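Ferredoxin (Mycobacterium smegmatis, PDB 2V2K) carries electrons between metabolic partners by means of iron-sulfur clusters, as a member of the seven-iron ferredoxins. Local coordinates at residues Ile4-Val9 against Ser65-Ala70; Ala53-Tyr56 against Val60-Gln63. One frame throughout, in Å; residues are numbered along the deposited sequence. Where two conformers were deposited one is given.

Interaction 1 of 2, residues Ile4-Val9 against Ser65-Ala70; sequences IAEPCV and SSYAQA. With F3S (Fe3-s4 cluster), chain D.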
ATOM      1  N   ILE A   4       0.950  -1.636   3.794  1.00 20.03           N
ATOM      2  CA  ILE A   4       1.466  -0.267   3.879  0.70 19.66           C
ATOM      3  C   ILE A   4       0.570   0.529   4.855  1.00 19.95           C
ATOM      4  O   ILE A   4      -0.657   0.578   4.705  1.00 19.55           O
ATOM      5  CB  ILE A   4       1.564   0.402   2.478  0.70 19.19           C
ATOM      6  CG1 ILE A   4       2.413  -0.465   1.524  0.70 19.50           C
ATOM      7  CG2 ILE A   4       2.144   1.808   2.599  0.70 19.21           C
ATOM      8  CD1 ILE A   4       2.637   0.110   0.129  0.70 18.27           C
ATOM      9  N   ALA A   5       1.212   1.161   5.837  1.00 20.66           N
ATOM     10  CA  ALA A   5       0.533   1.939   6.893  1.00 20.99           C
ATOM     11  C   ALA A   5       0.779   3.471   6.745  1.00 21.66           C
ATOM     12  O   ALA A   5       1.365   3.926   5.737  1.00 20.82           O
ATOM     13  CB  ALA A   5       1.001   1.429   8.285  1.00 21.11           C
ATOM     14  N   GLU A   6       0.354   4.244   7.754  1.00 22.44           N
ATOM     15  CA  GLU A   6       0.263   5.728   7.685  1.00 22.64           C
ATOM     16  C   GLU A   6       1.511   6.514   7.260  1.00 21.85           C
ATOM     17  O   GLU A   6       1.364   7.541   6.615  1.00 21.53           O
ATOM     18  CB  GLU A   6      -0.262   6.312   9.019  1.00 23.57           C
ATOM     19  CG  GLU A   6      -0.733   7.793   8.911  1.00 26.51           C
ATOM     20  CD  GLU A   6      -1.825   8.192   9.932  1.00 30.50           C
ATOM     21  OE1 GLU A   6      -2.920   7.569   9.972  1.00 34.81           O
ATOM     22  OE2 GLU A   6      -1.606   9.173  10.676  1.00 33.87           O
ATOM     23  N   PRO A   7       2.740   6.037   7.588  1.00 21.61           N
ATOM     24  CA  PRO A   7       3.925   6.802   7.160  1.00 21.46           C
ATOM     25  C   PRO A   7       4.101   7.038   5.665  1.00 21.49           C
ATOM     26  O   PRO A   7       4.762   8.005   5.290  1.00 21.61           O
ATOM     27  CB  PRO A   7       5.096   5.994   7.721  1.00 21.73           C
ATOM     28  CG  PRO A   7       4.508   5.238   8.855  1.00 22.08           C
ATOM     29  CD  PRO A   7       3.128   4.870   8.396  1.00 21.72           C
ATOM     30  N   CYS A   8       3.504   6.198   4.829  1.00 21.43           N
ATOM     31  CA  CYS A   8       3.534   6.405   3.383  1.00 21.04           C
ATOM     32  C   CYS A   8       2.734   7.630   2.918  1.00 21.27           C
ATOM     33  O   CYS A   8       3.048   8.186   1.863  1.00 21.06           O
ATOM     34  CB  CYS A   8       3.008   5.152   2.661  1.00 21.04           C
ATOM     35  SG  CYS A   8       3.125   5.198   0.849  1.00 20.39           S
ATOM     36  N   VAL A   9       1.710   8.023   3.681  1.00 21.66           N
ATOM     37  CA  VAL A   9       0.718   9.028   3.223  1.00 21.97           C
ATOM     38  C   VAL A   9       1.404  10.360   2.941  1.00 22.02           C
ATOM     39  O   VAL A   9       2.110  10.899   3.807  1.00 22.47           O
ATOM     40  CB  VAL A   9      -0.445   9.221   4.214  1.00 22.55           C
ATOM     41  CG1 VAL A   9      -1.321  10.446   3.793  1.00 21.06           C
ATOM     42  CG2 VAL A   9      -1.272   7.939   4.310  1.00 21.55           C
ATOM     43  N   SER A  65      -3.820  -0.074  13.010  1.00 27.69           N
ATOM     44  CA  SER A  65      -4.434  -1.377  12.734  1.00 27.90           C
ATOM     45  C   SER A  65      -5.477  -1.363  11.600  1.00 27.70           C
ATOM     46  O   SER A  65      -5.738  -2.400  10.992  1.00 28.73           O
ATOM     47  CB  SER A  65      -5.026  -1.991  14.007  1.00 28.31           C
ATOM     48  OG  SER A  65      -6.057  -1.187  14.546  1.00 28.64           O
ATOM     49  N   SER A  66      -6.045  -0.201  11.286  1.00 27.14           N
ATOM     50  CA  SER A  66      -7.083  -0.124  10.271  1.00 27.07           C
ATOM     51  C   SER A  66      -6.511  -0.131   8.842  1.00 26.18           C
ATOM     52  O   SER A  66      -7.256  -0.310   7.880  1.00 25.27           O
ATOM     53  CB  SER A  66      -7.945   1.119  10.488  1.00 27.62           C
ATOM     54  OG  SER A  66      -7.207   2.273  10.109  1.00 30.45           O
ATOM     55  N   TYR A  67      -5.193   0.039   8.713  1.00 25.59           N
ATOM     56  CA  TYR A  67      -4.548   0.088   7.387  1.00 25.01           C
ATOM     57  C   TYR A  67      -4.575  -1.225   6.591  1.00 24.45           C
ATOM     58  O   TYR A  67      -4.638  -1.185   5.376  1.00 23.10           O
ATOM     59  CB  TYR A  67      -3.125   0.685   7.454  1.00 25.51           C
ATOM     60  CG  TYR A  67      -3.139   2.198   7.505  1.00 24.55           C
ATOM     61  CD1 TYR A  67      -3.058   2.961   6.337  1.00 24.60           C
ATOM     62  CD2 TYR A  67      -3.286   2.866   8.714  1.00 25.19           C
ATOM     63  CE1 TYR A  67      -3.094   4.346   6.378  1.00 25.66           C
ATOM     64  CE2 TYR A  67      -3.334   4.242   8.769  1.00 25.42           C
ATOM     65  CZ  TYR A  67      -3.234   4.995   7.606  1.00 25.97           C
ATOM     66  OH  TYR A  67      -3.296   6.383   7.666  1.00 26.82           O
ATOM     67  N   ALA A  68      -4.572  -2.377   7.256  1.00 23.86           N
ATOM     68  CA  ALA A  68      -4.758  -3.648   6.545  1.00 24.02           C
ATOM     69  C   ALA A  68      -6.059  -3.716   5.742  1.00 23.62           C
ATOM     70  O   ALA A  68      -6.042  -4.064   4.573  1.00 24.30           O
ATOM     71  CB  ALA A  68      -4.667  -4.834   7.518  1.00 24.32           C
ATOM     72  N   GLN A  69      -7.192  -3.395   6.370  1.00 23.72           N
ATOM     73  CA  GLN A  69      -8.439  -3.270   5.620  1.00 24.12           C
ATOM     74  C   GLN A  69      -8.394  -2.199   4.515  1.00 23.69           C
ATOM     75  O   GLN A  69      -9.024  -2.370   3.464  1.00 23.67           O
ATOM     76  CB  GLN A  69      -9.607  -2.949   6.552  1.00 25.16           C
ATOM     77  CG  GLN A  69     -10.958  -3.070   5.869  1.00 27.71           C
ATOM     78  CD  GLN A  69     -11.263  -4.499   5.419  1.00 31.91           C
ATOM     79  OE1 GLN A  69     -11.600  -4.742   4.254  1.00 33.69           O
ATOM     80  NE2 GLN A  69     -11.128  -5.454   6.344  1.00 34.68           N
ATOM     81  N   ALA A  70      -7.659  -1.118   4.759  1.00 23.02           N
ATOM     82  CA  ALA A  70      -7.550  -0.033   3.792  1.00 22.74           C
ATOM     83  C   ALA A  70      -6.852  -0.497   2.519  1.00 21.82           C
ATOM     84  O   ALA A  70      -7.234  -0.111   1.414  1.00 21.93           O
ATOM     85  CB  ALA A  70      -6.812   1.149   4.404  1.00 22.65           C
TER
HETATM   86 FE1  F3S D 108       6.823   2.500  -0.725  1.00 15.67          FE
HETATM   87 FE3  F3S D 108       5.381   4.348   0.506  1.00 15.93          FE
HETATM   88 FE4  F3S D 108       7.677   3.552   1.558  1.00 16.45          FE
HETATM   89  S1  F3S D 108       5.645   4.226  -1.604  1.00 17.82           S
HETATM   90  S2  F3S D 108       8.971   2.998  -0.181  1.00 16.95           S
HETATM   91  S3  F3S D 108       5.797   2.370   1.203  1.00 16.89           S
HETATM   92  S4  F3S D 108       6.730   5.651   1.556  1.00 19.61           S
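Tyr-67, on helix 67-73, lays its ring against the backbone of Ala-5 and Glu-6 and reaches the Glu-6 carboxylate with its hydroxyl. The backbone amide nitrogen of Glu-6 sits over the centre of one ring face, 3.6 Å above the plane, and the carbonyl carbon of Ala-5 lies over the same face nearer the rim. Ala-5 CA adds an off-centre CH-pi contact, 4.1 Å from the ring centroid. At the root of the ring, Tyr-67 CB packs 4.3 Å from Ala-5 CB and also lies close to Ile-4 O.

At the far end of the ring, Tyr-67 OH donates a hydrogen bond of 2.6 Å to Glu-6 OE1. The oxygen lies in the plane of the ring at its edge, but it is met on its anti side, 23° out of the carboxylate plane, and the planes of ring and carboxylate stand 64° apart. Glu-6 CG is trans to the backbone N (chi1 -165°) and the chain runs on extended, which carries CB and CG past the phenol oxygen; CG comes within 3.2 Å of Tyr-67 OH. Val-9 CG2 is a more distant neighbour of the same hydroxyl.

The 3-10 turn 6-8 that carries Glu-6 also carries Cys-8, whose SG binds iron FE3 of the [3Fe-4S] cluster at 2.4 Å. On the helix side, Tyr-67 also touches Ile-97 and Leu-100, and Asn-71 ND2 bonds to both Ile-4 O and Tyr-67 O. The buried phenol thus gives its proton to a carboxylate that is probably ionised, and the bond would help to keep it so while tying helix 67-73 to the turn that carries a cluster ligand.

Interaction 2 of 2, residues Ala53-Tyr56 against Val60-Gln63; sequences AIYY and VPDQ. With F3S (Fe3-s4 cluster), chain D.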
ATOM      1  N   ALA A  53       7.129   2.338   6.498  1.00 22.30           N
ATOM      2  CA  ALA A  53       5.668   2.246   6.309  1.00 21.66           C
ATOM      3  C   ALA A  53       5.154   0.815   6.188  1.00 22.00           C
ATOM      4  O   ALA A  53       3.970   0.565   6.405  1.00 21.47           O
ATOM      5  CB  ALA A  53       5.240   3.012   5.059  1.00 21.51           C
ATOM      6  N   ILE A  54       6.034  -0.108   5.815  1.00 21.18           N
ATOM      7  CA  ILE A  54       5.633  -1.466   5.438  1.00 21.14           C
ATOM      8  C   ILE A  54       5.866  -2.457   6.571  1.00 21.14           C
ATOM      9  O   ILE A  54       6.952  -2.479   7.165  1.00 20.93           O
ATOM     10  CB  ILE A  54       6.369  -1.973   4.171  1.00 20.71           C
ATOM     11  CG1 ILE A  54       6.098  -1.038   3.003  1.00 22.75           C
ATOM     12  CG2 ILE A  54       5.891  -3.369   3.870  1.00 22.12           C
ATOM     13  CD1 ILE A  54       6.739  -1.412   1.703  1.00 21.31           C
ATOM     14  N   TYR A  55       4.815  -3.246   6.856  1.00 21.19           N
ATOM     15  CA  TYR A  55       4.817  -4.282   7.885  1.00 21.98           C
ATOM     16  C   TYR A  55       4.180  -5.618   7.421  1.00 21.86           C
ATOM     17  O   TYR A  55       3.198  -5.647   6.684  1.00 20.82           O
ATOM     18  CB  TYR A  55       4.043  -3.783   9.122  1.00 22.65           C
ATOM     19  CG  TYR A  55       4.638  -2.576   9.784  1.00 23.04           C
ATOM     20  CD1 TYR A  55       5.504  -2.702  10.868  1.00 25.57           C
ATOM     21  CD2 TYR A  55       4.345  -1.297   9.324  1.00 25.47           C
ATOM     22  CE1 TYR A  55       6.070  -1.580  11.470  1.00 26.64           C
ATOM     23  CE2 TYR A  55       4.897  -0.176   9.919  1.00 27.06           C
ATOM     24  CZ  TYR A  55       5.765  -0.320  10.982  1.00 27.53           C
ATOM     25  OH  TYR A  55       6.296   0.810  11.584  1.00 29.91           O
ATOM     26  N   TYR A  56       4.699  -6.744   7.894  1.00 21.84           N
ATOM     27  CA  TYR A  56       3.961  -7.990   7.732  1.00 22.01           C
ATOM     28  C   TYR A  56       2.613  -7.821   8.465  1.00 22.41           C
ATOM     29  O   TYR A  56       2.536  -7.151   9.528  1.00 21.52           O
ATOM     30  CB  TYR A  56       4.769  -9.195   8.273  1.00 22.87           C
ATOM     31  CG  TYR A  56       4.034 -10.518   8.227  1.00 23.19           C
ATOM     32  CD1 TYR A  56       3.609 -11.065   7.023  1.00 24.32           C
ATOM     33  CD2 TYR A  56       3.749 -11.221   9.404  1.00 25.38           C
ATOM     34  CE1 TYR A  56       2.922 -12.281   6.977  1.00 26.00           C
ATOM     35  CE2 TYR A  56       3.075 -12.423   9.366  1.00 26.21           C
ATOM     36  CZ  TYR A  56       2.652 -12.954   8.154  1.00 26.61           C
ATOM     37  OH  TYR A  56       1.960 -14.160   8.140  1.00 27.80           O
ATOM     38  N   VAL A  60       1.671  -5.199  12.051  1.00 28.06           N
ATOM     39  CA  VAL A  60       1.137  -3.850  11.942  1.00 28.02           C
ATOM     40  C   VAL A  60       0.795  -3.339  13.349  1.00 28.36           C
ATOM     41  O   VAL A  60       0.028  -3.977  14.067  1.00 27.69           O
ATOM     42  CB  VAL A  60      -0.112  -3.795  11.069  1.00 28.23           C
ATOM     43  CG1 VAL A  60      -0.738  -2.400  11.127  1.00 28.18           C
ATOM     44  CG2 VAL A  60       0.231  -4.176   9.628  1.00 27.47           C
ATOM     45  N   PRO A  61       1.375  -2.193  13.744  1.00 28.20           N
ATOM     46  CA  PRO A  61       1.082  -1.643  15.075  1.00 28.42           C
ATOM     47  C   PRO A  61      -0.405  -1.369  15.309  1.00 28.86           C
ATOM     48  O   PRO A  61      -1.116  -1.031  14.366  1.00 28.35           O
ATOM     49  CB  PRO A  61       1.855  -0.318  15.086  1.00 28.38           C
ATOM     50  CG  PRO A  61       2.886  -0.450  14.033  1.00 28.02           C
ATOM     51  CD  PRO A  61       2.334  -1.356  12.997  1.00 28.34           C
ATOM     52  N   ASP A  62      -0.846  -1.490  16.561  1.00 29.73           N
ATOM     53  CA  ASP A  62      -2.257  -1.235  16.954  1.00 30.30           C
ATOM     54  C   ASP A  62      -2.781   0.138  16.480  1.00 30.29           C
ATOM     55  O   ASP A  62      -3.909   0.238  15.988  1.00 30.76           O
ATOM     56  CB  ASP A  62      -2.448  -1.382  18.487  1.00 30.96           C
ATOM     57  CG  ASP A  62      -2.293  -2.842  18.983  1.00 32.56           C
ATOM     58  OD1 ASP A  62      -2.215  -3.782  18.157  1.00 35.03           O
ATOM     59  OD2 ASP A  62      -2.246  -3.056  20.214  1.00 34.25           O
ATOM     60  N   GLN A  63      -1.961   1.180  16.603  1.00 30.01           N
ATOM     61  CA  GLN A  63      -2.359   2.544  16.209  1.00 30.44           C
ATOM     62  C   GLN A  63      -2.705   2.700  14.717  1.00 29.84           C
ATOM     63  O   GLN A  63      -3.481   3.583  14.329  1.00 29.91           O
ATOM     64  CB  GLN A  63      -1.256   3.547  16.574  1.00 31.19           C
ATOM     65  CG  GLN A  63       0.169   3.127  16.123  1.00 33.09           C
ATOM     66  CD  GLN A  63       1.119   4.306  15.885  1.00 35.15           C
ATOM     67  OE1 GLN A  63       2.329   4.115  15.703  1.00 37.13           O
ATOM     68  NE2 GLN A  63       0.571   5.522  15.862  0.50 35.24           N
TER
HETATM   69 FE1  F3S D 108       6.823   2.500  -0.725  1.00 15.67          FE
HETATM   70 FE3  F3S D 108       5.381   4.348   0.506  1.00 15.93          FE
HETATM   71 FE4  F3S D 108       7.677   3.552   1.558  1.00 16.45          FE
HETATM   72  S1  F3S D 108       5.645   4.226  -1.604  1.00 17.82           S
HETATM   73  S2  F3S D 108       8.971   2.998  -0.181  1.00 16.95           S
HETATM   74  S3  F3S D 108       5.797   2.370   1.203  1.00 16.89           S
HETATM   75  S4  F3S D 108       6.730   5.651   1.556  1.00 19.61           S
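Pro-61 rests on the ring of Tyr-55, its CD standing 3.9 Å from the centroid and only 4° off the ring normal, a CH-pi contact squarely over the face. All six ring carbons are within about 4.2 Å of that one methylene. The two side chains cross at about a right angle, and Pro-61 CG comes nearest at CZ, so the proline meets the phenol with its CD-CG corner. Tyr-55 points its CG away from its own carbonyl carbon and beside its backbone N (chi1 -62°), which brings the ring under the proline. Closer to the backbone, Val-60 CG2 packs 3.9 Å from Tyr-55 CB, and the same methyl lies 3.8 Å from Tyr-56 O.

These residues belong to the (beta-alpha-beta)2 ferredoxin fold, in which strand 54-56 pairs antiparallel with strand 2-4; Tyr-55 has backbone hydrogen bonds with Val-3, and Val-60 packs its side chain on Val-3 as well. The chain leaves the strand, turns back through the three residues after Tyr-56, and lays Val-60 and Pro-61 over one side of the strand. The other side belongs to the cluster: Ile-54, which points away from 60-63, puts CG1 3.9 Å from sulfur S3, and Ala-53 CB lies equally near it.

Toward solvent the contact is looser. The Tyr-56 side chain starts out away from the returning chain, and its ring meets that of Tyr-2; the residue contributes mainly its backbone: Tyr-56 O is 3.3 Å from Val-60 N. Beyond the proline, the exposed Asp-62 and Gln-63 begin a 3-10 turn that departs from the strand, and Asp-62 O accepts a hydrogen bond from Ser-65 OG. Trp-64, which follows, returns to touch Tyr-55.

Overall arrangement
Interactions 1 and 2 lie side by side, their centres about 7 Å apart, and join where the antiparallel pairing of strands 2-4 and 54-56 runs on to Ala-5 and Ala-53. A probable backbone hydrogen bond of 2.9 Å from Ala-5 N to Ala-53 O links them, while Ala-53 CB packs on Cys-8 N and Pro-7 CB. From strand 54-56 the chain runs through the return of interaction 2 into the helix of interaction 1. Both contacts border the same [3Fe-4S] cluster: 4-9 supplies the ligand Cys-8, and Ala-53 and Ile-54, with Ile-4 in the conformer given, bring apolar groups to sulfur S3. Trp-64 joins the two, reaching Glu-6 and Pro-7 as well.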